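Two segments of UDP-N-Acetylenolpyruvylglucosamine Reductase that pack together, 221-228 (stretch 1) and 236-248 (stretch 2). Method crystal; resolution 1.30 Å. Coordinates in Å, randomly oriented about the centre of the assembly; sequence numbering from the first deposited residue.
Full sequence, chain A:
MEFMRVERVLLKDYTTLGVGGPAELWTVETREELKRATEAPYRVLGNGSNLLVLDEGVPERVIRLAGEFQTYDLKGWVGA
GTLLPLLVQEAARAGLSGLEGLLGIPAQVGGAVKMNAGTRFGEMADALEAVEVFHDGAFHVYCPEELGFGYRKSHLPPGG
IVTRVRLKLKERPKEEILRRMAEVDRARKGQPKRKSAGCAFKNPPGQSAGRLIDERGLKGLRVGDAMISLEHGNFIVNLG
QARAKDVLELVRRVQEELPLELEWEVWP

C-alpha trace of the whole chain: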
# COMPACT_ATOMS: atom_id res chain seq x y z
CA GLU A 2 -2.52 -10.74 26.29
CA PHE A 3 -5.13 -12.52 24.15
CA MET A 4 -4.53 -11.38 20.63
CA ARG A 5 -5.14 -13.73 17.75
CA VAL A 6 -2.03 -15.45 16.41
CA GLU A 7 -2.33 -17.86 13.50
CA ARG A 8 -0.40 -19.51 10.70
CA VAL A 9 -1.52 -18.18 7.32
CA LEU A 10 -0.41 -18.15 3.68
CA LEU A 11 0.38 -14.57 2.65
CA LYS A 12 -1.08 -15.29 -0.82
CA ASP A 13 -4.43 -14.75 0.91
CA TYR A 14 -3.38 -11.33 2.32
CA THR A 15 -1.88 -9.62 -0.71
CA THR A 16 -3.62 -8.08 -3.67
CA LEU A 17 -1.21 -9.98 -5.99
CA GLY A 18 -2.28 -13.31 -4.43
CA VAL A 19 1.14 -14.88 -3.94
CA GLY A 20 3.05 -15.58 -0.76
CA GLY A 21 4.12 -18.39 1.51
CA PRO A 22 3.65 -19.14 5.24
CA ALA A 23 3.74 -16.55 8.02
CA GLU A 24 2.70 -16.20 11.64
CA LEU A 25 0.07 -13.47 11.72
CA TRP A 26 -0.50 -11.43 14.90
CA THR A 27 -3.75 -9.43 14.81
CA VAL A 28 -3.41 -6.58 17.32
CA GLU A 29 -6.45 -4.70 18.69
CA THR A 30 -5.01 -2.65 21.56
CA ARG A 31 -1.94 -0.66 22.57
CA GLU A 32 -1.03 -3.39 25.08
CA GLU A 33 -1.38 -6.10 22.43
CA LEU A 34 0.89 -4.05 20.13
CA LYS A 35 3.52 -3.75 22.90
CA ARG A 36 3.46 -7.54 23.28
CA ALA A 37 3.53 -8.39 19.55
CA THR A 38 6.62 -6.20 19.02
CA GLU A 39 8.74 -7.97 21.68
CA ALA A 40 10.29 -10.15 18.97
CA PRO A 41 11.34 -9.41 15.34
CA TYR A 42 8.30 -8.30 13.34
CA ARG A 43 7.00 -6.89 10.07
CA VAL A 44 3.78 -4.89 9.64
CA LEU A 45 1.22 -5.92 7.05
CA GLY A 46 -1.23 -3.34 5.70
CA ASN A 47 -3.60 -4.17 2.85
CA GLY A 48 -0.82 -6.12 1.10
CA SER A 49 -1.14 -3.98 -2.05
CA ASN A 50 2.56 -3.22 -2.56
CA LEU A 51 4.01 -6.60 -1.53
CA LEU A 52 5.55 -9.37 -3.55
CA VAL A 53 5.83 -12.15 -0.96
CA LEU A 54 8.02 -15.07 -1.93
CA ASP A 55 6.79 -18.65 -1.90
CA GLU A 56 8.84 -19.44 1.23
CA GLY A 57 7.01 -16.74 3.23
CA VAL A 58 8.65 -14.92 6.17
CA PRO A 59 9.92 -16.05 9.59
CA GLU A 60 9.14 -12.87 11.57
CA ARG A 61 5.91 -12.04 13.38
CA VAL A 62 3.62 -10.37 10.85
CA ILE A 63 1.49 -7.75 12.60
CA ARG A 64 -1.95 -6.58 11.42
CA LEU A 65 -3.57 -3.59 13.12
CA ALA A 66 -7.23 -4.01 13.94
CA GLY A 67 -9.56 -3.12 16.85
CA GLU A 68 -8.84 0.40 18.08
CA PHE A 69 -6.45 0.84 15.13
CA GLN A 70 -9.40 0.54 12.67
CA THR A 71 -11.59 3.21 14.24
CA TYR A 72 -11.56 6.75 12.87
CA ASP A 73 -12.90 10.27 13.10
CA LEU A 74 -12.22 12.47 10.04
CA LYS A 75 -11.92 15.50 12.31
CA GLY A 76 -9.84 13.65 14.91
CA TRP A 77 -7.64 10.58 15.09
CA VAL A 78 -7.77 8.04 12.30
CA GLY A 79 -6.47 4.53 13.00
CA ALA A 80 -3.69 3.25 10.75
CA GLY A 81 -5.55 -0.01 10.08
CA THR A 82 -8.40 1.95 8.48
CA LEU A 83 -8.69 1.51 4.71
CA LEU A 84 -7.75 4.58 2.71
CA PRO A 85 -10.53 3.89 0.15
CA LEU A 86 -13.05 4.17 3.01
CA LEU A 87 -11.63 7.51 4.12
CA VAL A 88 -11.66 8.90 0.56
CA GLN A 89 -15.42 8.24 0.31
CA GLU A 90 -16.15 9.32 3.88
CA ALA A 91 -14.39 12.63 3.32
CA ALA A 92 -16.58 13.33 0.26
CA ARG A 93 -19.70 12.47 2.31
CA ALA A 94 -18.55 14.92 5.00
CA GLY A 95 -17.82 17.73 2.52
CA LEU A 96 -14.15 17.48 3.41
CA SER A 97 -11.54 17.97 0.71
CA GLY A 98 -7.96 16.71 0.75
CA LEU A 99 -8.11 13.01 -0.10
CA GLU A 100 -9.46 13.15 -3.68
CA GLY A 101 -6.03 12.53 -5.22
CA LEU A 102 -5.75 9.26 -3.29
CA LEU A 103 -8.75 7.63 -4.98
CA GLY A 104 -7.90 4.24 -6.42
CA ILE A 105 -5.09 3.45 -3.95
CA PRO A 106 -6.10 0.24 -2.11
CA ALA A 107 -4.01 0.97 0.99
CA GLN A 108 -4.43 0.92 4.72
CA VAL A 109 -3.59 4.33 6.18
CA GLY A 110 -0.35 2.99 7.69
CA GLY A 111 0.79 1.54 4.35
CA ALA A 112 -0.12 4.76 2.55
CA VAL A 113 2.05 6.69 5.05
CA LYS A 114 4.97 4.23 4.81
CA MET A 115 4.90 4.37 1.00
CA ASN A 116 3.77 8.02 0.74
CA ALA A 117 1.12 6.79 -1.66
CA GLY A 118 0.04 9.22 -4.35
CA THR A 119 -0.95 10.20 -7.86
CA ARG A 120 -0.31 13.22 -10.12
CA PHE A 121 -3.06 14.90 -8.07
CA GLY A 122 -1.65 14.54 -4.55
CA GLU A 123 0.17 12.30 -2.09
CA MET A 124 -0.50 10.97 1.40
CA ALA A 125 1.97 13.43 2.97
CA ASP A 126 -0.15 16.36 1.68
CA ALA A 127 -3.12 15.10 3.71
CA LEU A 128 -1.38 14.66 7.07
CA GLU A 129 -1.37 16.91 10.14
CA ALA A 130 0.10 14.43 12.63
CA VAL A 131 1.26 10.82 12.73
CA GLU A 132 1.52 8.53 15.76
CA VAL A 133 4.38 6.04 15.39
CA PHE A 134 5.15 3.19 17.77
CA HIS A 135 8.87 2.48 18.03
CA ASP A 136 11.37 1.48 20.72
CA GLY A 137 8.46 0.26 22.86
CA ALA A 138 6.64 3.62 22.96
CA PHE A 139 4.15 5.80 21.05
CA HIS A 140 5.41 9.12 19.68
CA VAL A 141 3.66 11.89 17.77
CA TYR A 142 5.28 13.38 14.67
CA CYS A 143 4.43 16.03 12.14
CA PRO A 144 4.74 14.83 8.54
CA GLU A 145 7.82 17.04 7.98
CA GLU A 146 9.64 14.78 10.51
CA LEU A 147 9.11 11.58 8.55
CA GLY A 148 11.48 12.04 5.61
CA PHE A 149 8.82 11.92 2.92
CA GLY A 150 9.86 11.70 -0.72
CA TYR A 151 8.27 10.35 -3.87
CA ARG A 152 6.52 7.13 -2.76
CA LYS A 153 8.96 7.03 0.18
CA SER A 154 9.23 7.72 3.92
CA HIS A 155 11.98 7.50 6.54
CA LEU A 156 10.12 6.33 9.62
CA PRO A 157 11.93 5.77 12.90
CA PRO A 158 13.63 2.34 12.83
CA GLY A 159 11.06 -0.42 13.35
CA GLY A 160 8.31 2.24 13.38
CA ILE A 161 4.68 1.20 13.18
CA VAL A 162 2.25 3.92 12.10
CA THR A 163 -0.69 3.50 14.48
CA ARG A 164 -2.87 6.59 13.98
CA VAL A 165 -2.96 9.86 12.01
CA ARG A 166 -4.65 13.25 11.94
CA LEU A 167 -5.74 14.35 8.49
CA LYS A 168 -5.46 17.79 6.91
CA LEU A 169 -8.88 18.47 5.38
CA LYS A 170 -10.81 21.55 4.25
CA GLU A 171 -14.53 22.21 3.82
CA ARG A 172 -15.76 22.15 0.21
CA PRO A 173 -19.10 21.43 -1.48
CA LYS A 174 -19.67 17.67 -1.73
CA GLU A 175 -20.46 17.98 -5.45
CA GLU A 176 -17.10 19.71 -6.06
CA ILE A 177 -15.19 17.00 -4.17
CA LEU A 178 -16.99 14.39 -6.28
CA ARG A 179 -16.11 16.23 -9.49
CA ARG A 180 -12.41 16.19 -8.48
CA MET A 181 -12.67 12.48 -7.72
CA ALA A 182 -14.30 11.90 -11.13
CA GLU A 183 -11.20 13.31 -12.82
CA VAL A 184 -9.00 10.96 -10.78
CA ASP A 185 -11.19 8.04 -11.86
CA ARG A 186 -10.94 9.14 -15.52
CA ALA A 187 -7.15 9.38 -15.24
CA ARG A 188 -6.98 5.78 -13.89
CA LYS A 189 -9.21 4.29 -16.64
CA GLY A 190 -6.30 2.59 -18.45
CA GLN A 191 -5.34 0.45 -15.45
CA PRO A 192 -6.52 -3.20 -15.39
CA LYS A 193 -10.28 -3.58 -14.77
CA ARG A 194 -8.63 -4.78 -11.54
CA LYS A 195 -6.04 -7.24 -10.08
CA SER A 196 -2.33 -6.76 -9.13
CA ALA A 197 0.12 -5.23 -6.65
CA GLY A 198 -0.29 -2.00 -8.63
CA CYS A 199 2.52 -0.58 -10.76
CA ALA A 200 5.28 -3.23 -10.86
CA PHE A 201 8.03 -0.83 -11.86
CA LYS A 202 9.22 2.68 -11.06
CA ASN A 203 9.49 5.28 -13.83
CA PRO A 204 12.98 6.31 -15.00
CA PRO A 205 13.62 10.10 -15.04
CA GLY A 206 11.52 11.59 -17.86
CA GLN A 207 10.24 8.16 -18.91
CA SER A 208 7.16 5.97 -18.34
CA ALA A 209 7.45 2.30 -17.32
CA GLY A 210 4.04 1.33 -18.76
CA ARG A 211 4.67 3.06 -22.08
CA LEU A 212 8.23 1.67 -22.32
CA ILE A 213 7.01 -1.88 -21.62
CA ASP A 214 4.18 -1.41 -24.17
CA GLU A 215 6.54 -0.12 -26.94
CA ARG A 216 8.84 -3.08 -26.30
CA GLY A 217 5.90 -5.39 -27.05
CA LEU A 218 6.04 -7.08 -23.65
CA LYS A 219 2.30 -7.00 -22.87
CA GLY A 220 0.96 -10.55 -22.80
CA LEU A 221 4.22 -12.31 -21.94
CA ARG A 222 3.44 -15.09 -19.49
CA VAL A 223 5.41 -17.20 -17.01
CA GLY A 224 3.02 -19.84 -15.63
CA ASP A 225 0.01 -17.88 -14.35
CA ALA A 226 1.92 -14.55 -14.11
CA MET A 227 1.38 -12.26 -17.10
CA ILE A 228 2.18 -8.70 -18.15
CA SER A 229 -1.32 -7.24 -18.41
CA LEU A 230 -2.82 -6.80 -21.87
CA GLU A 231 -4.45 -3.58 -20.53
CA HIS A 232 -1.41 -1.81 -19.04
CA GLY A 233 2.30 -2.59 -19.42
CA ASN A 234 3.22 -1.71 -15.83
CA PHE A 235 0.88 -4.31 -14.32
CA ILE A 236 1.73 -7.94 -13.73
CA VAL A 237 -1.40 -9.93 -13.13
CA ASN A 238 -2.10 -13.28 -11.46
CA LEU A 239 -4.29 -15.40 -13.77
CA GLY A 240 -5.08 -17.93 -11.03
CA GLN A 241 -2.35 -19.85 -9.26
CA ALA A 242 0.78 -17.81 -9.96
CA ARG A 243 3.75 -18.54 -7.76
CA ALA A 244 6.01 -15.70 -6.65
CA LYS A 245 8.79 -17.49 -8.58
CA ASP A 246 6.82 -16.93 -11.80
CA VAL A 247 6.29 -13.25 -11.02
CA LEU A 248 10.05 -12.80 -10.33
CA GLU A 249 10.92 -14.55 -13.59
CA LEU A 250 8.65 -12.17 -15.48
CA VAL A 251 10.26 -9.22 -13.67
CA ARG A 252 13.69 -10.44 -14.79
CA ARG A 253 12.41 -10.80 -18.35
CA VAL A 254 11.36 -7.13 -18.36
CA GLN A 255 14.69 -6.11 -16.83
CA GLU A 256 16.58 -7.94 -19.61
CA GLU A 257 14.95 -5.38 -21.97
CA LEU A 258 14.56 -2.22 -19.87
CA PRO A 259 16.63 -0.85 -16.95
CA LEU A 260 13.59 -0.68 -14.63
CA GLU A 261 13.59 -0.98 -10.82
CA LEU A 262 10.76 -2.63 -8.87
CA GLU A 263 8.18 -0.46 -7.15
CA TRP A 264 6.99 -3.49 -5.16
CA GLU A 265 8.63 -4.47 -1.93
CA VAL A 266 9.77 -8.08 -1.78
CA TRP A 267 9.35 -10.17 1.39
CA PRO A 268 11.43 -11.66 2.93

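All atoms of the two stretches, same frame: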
# COMPACT_ATOMS: atom_id res chain seq x y z
N LEU A 221 3.23 -11.29 -22.28
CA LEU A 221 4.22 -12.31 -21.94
C LEU A 221 3.86 -12.96 -20.62
O LEU A 221 3.47 -12.27 -19.66
CB LEU A 221 5.63 -11.73 -21.90
CG LEU A 221 6.28 -11.48 -23.27
CD1 LEU A 221 7.68 -10.95 -23.08
CD2 LEU A 221 6.31 -12.73 -24.15
N ARG A 222 3.99 -14.28 -20.57
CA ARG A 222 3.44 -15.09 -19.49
C ARG A 222 4.45 -16.11 -18.99
O ARG A 222 5.04 -16.85 -19.79
CB ARG A 222 2.16 -15.79 -19.99
CG ARG A 222 1.37 -16.57 -18.93
CD ARG A 222 0.04 -17.06 -19.49
NE ARG A 222 -0.69 -17.88 -18.52
CZ ARG A 222 -1.92 -18.34 -18.68
NH1 ARG A 222 -2.61 -18.07 -19.78
NH2 ARG A 222 -2.48 -19.08 -17.73
N VAL A 223 4.66 -16.13 -17.68
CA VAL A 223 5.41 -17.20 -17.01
C VAL A 223 4.42 -17.89 -16.06
O VAL A 223 4.00 -17.31 -15.06
CB VAL A 223 6.65 -16.68 -16.23
CG1 VAL A 223 7.37 -17.84 -15.54
CG2 VAL A 223 7.60 -15.92 -17.16
N GLY A 224 4.02 -19.11 -16.40
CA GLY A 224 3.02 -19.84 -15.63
C GLY A 224 1.69 -19.10 -15.64
O GLY A 224 1.11 -18.89 -16.70
N ASP A 225 1.23 -18.68 -14.47
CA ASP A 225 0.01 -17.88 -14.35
C ASP A 225 0.28 -16.37 -14.12
O ASP A 225 -0.66 -15.60 -13.88
CB ASP A 225 -0.90 -18.43 -13.24
CG ASP A 225 -1.79 -19.59 -13.70
OD1 ASP A 225 -1.74 -19.99 -14.89
OD2 ASP A 225 -2.54 -20.12 -12.85
N ALA A 226 1.54 -15.96 -14.18
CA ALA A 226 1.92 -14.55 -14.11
C ALA A 226 1.99 -13.98 -15.53
O ALA A 226 2.58 -14.60 -16.41
CB ALA A 226 3.25 -14.39 -13.40
N MET A 227 1.37 -12.84 -15.76
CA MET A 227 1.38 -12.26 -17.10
C MET A 227 1.48 -10.75 -17.04
O MET A 227 0.88 -10.14 -16.16
CB MET A 227 0.12 -12.67 -17.88
CG MET A 227 0.15 -12.27 -19.34
SD MET A 227 -1.31 -12.73 -20.27
CE MET A 227 -2.49 -11.59 -19.58
N ILE A 228 2.23 -10.15 -17.96
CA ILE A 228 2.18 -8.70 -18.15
C ILE A 228 0.81 -8.38 -18.75
O ILE A 228 0.45 -8.88 -19.83
CB ILE A 228 3.32 -8.19 -19.04
CG1 ILE A 228 4.67 -8.54 -18.41
CG2 ILE A 228 3.20 -6.68 -19.23
CD1 ILE A 228 5.90 -8.10 -19.20
N ILE A 236 1.64 -6.50 -13.63
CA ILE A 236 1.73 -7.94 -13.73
C ILE A 236 0.54 -8.52 -13.00
O ILE A 236 0.26 -8.18 -11.83
CB ILE A 236 3.06 -8.49 -13.17
CG1 ILE A 236 4.20 -8.05 -14.10
CG2 ILE A 236 3.00 -10.02 -13.02
CD1 ILE A 236 5.60 -8.20 -13.51
N VAL A 237 -0.19 -9.38 -13.69
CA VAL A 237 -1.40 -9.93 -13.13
C VAL A 237 -1.28 -11.44 -12.87
O VAL A 237 -0.50 -12.16 -13.53
CB VAL A 237 -2.62 -9.57 -14.00
CG1 VAL A 237 -2.80 -8.04 -14.08
CG2 VAL A 237 -2.49 -10.16 -15.40
N ASN A 238 -2.04 -11.89 -11.88
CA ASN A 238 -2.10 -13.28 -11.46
C ASN A 238 -3.36 -13.90 -12.07
O ASN A 238 -4.47 -13.55 -11.68
CB ASN A 238 -2.13 -13.32 -9.93
CG ASN A 238 -2.16 -14.73 -9.34
OD1 ASN A 238 -2.03 -14.90 -8.13
ND2 ASN A 238 -2.33 -15.74 -10.19
N LEU A 239 -3.17 -14.80 -13.03
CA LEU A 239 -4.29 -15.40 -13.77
C LEU A 239 -4.97 -16.55 -13.02
O LEU A 239 -5.97 -17.10 -13.49
CB LEU A 239 -3.83 -15.86 -15.15
CG LEU A 239 -3.35 -14.76 -16.11
CD1 LEU A 239 -2.78 -15.37 -17.37
CD2 LEU A 239 -4.46 -13.78 -16.47
N GLY A 240 -4.44 -16.91 -11.86
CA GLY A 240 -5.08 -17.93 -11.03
C GLY A 240 -4.22 -18.46 -9.91
O GLY A 240 -4.49 -18.18 -8.74
N GLN A 241 -3.20 -19.22 -10.26
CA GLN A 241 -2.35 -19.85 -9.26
C GLN A 241 -0.88 -19.51 -9.47
O GLN A 241 -0.01 -20.37 -9.32
CB GLN A 241 -2.57 -21.37 -9.25
CG GLN A 241 -3.91 -21.82 -8.67
CD GLN A 241 -3.97 -23.31 -8.40
OE1 GLN A 241 -4.23 -23.73 -7.28
NE2 GLN A 241 -3.71 -24.11 -9.43
N ALA A 242 -0.60 -18.25 -9.81
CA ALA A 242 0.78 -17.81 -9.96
C ALA A 242 1.56 -18.08 -8.69
O ALA A 242 1.04 -17.95 -7.57
CB ALA A 242 0.85 -16.32 -10.30
N ARG A 243 2.81 -18.50 -8.86
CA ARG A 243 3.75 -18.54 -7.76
C ARG A 243 4.60 -17.29 -7.83
O ARG A 243 4.79 -16.72 -8.91
CB ARG A 243 4.64 -19.78 -7.86
CG ARG A 243 3.91 -21.11 -7.71
CD ARG A 243 3.60 -21.75 -9.05
NE ARG A 243 4.81 -22.28 -9.69
CZ ARG A 243 5.28 -23.52 -9.52
NH1 ARG A 243 4.65 -24.37 -8.72
NH2 ARG A 243 6.38 -23.90 -10.15
N ALA A 244 5.12 -16.85 -6.68
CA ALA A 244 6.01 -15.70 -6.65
C ALA A 244 7.22 -15.89 -7.57
O ALA A 244 7.70 -14.93 -8.17
CB ALA A 244 6.46 -15.38 -5.23
N LYS A 245 7.68 -17.14 -7.68
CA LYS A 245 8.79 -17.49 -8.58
C LYS A 245 8.51 -17.08 -10.03
O LYS A 245 9.40 -16.60 -10.74
CB LYS A 245 9.09 -18.99 -8.47
CG LYS A 245 9.91 -19.58 -9.60
CD LYS A 245 10.28 -21.01 -9.31
CE LYS A 245 9.10 -21.95 -9.42
NZ LYS A 245 9.59 -23.36 -9.52
N ASP A 246 7.26 -17.28 -10.45
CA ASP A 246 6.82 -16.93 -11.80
C ASP A 246 6.81 -15.42 -11.99
O ASP A 246 7.24 -14.92 -13.03
CB ASP A 246 5.41 -17.45 -12.06
CG ASP A 246 5.29 -18.93 -11.85
OD1 ASP A 246 6.15 -19.66 -12.38
OD2 ASP A 246 4.32 -19.35 -11.18
N VAL A 247 6.30 -14.71 -10.99
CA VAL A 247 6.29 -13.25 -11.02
C VAL A 247 7.73 -12.72 -11.12
O VAL A 247 8.00 -11.85 -11.95
CB VAL A 247 5.58 -12.67 -9.78
CG1 VAL A 247 5.68 -11.15 -9.78
CG2 VAL A 247 4.13 -13.12 -9.74
N LEU A 248 8.64 -13.24 -10.29
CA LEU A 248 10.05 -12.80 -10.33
C LEU A 248 10.71 -13.08 -11.68
O LEU A 248 11.48 -12.26 -12.18
CB LEU A 248 10.89 -13.44 -9.22
CG LEU A 248 10.71 -12.95 -7.78
CD1 LEU A 248 11.46 -13.88 -6.85
CD2 LEU A 248 11.16 -11.50 -7.59
O HOH W 1 2.16 -19.91 -12.22

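A226 sits at the apolar centre of the contact. Its methyl is buried among the side chains of stretch 2. A226 CB lies 4.0 Å from V247 CG2, 4.4 Å from A242 CB and 4.4 Å from I236 CG2. The backbone of the helix is equally close, with A226 CB 3.9 Å from V247 N. A small residue suits this tight site. I228 and I236 continue the same face of the sheet, and I228 CG1 meets I236 CG1 at 4.4 Å. On the other face, M227 CB packs against L239 CD1 at 4.0 Å and V237 CG2 at 4.4 Å.

Strands 226-228 and 236-238 run antiparallel. M227 and V237 form the hydrogen-bonded pair: M227 N donates to V237 O (3.0 Å), and V237 N donates to M227 O (2.8 Å). L239 N extends the ladder with a nearly straight bond to D225 O (2.8 Å).

V223 to A226 form a type II' turn, closed by A226 N to V223 O at 2.9 Å. G224 has positive phi, which favours glycine. A CB there would also come close to D246 CG.

D225 is the polar anchor and has 100 Å² covered by stretch 2. Its OD2 accepts from Q241 N at 2.8 Å. Its OD1 takes a salt bridge from R222 NH2 at 3.1 Å. R222 NE also bonds to G224 O at 2.8 Å, so the arginine braces the turn. L239 CD1 covers one face of the guanidinium, 3.4 Å from R222 CZ. G240 adopts backbone angles that call for glycine.

D246 points toward the turn. Its OD2 accepts from R243 N at 2.9 Å, at the N-cap position of the helix. One water links the stretches: it accepts from D225 N (2.7 Å) and donates to D246 OD2 (2.5 Å).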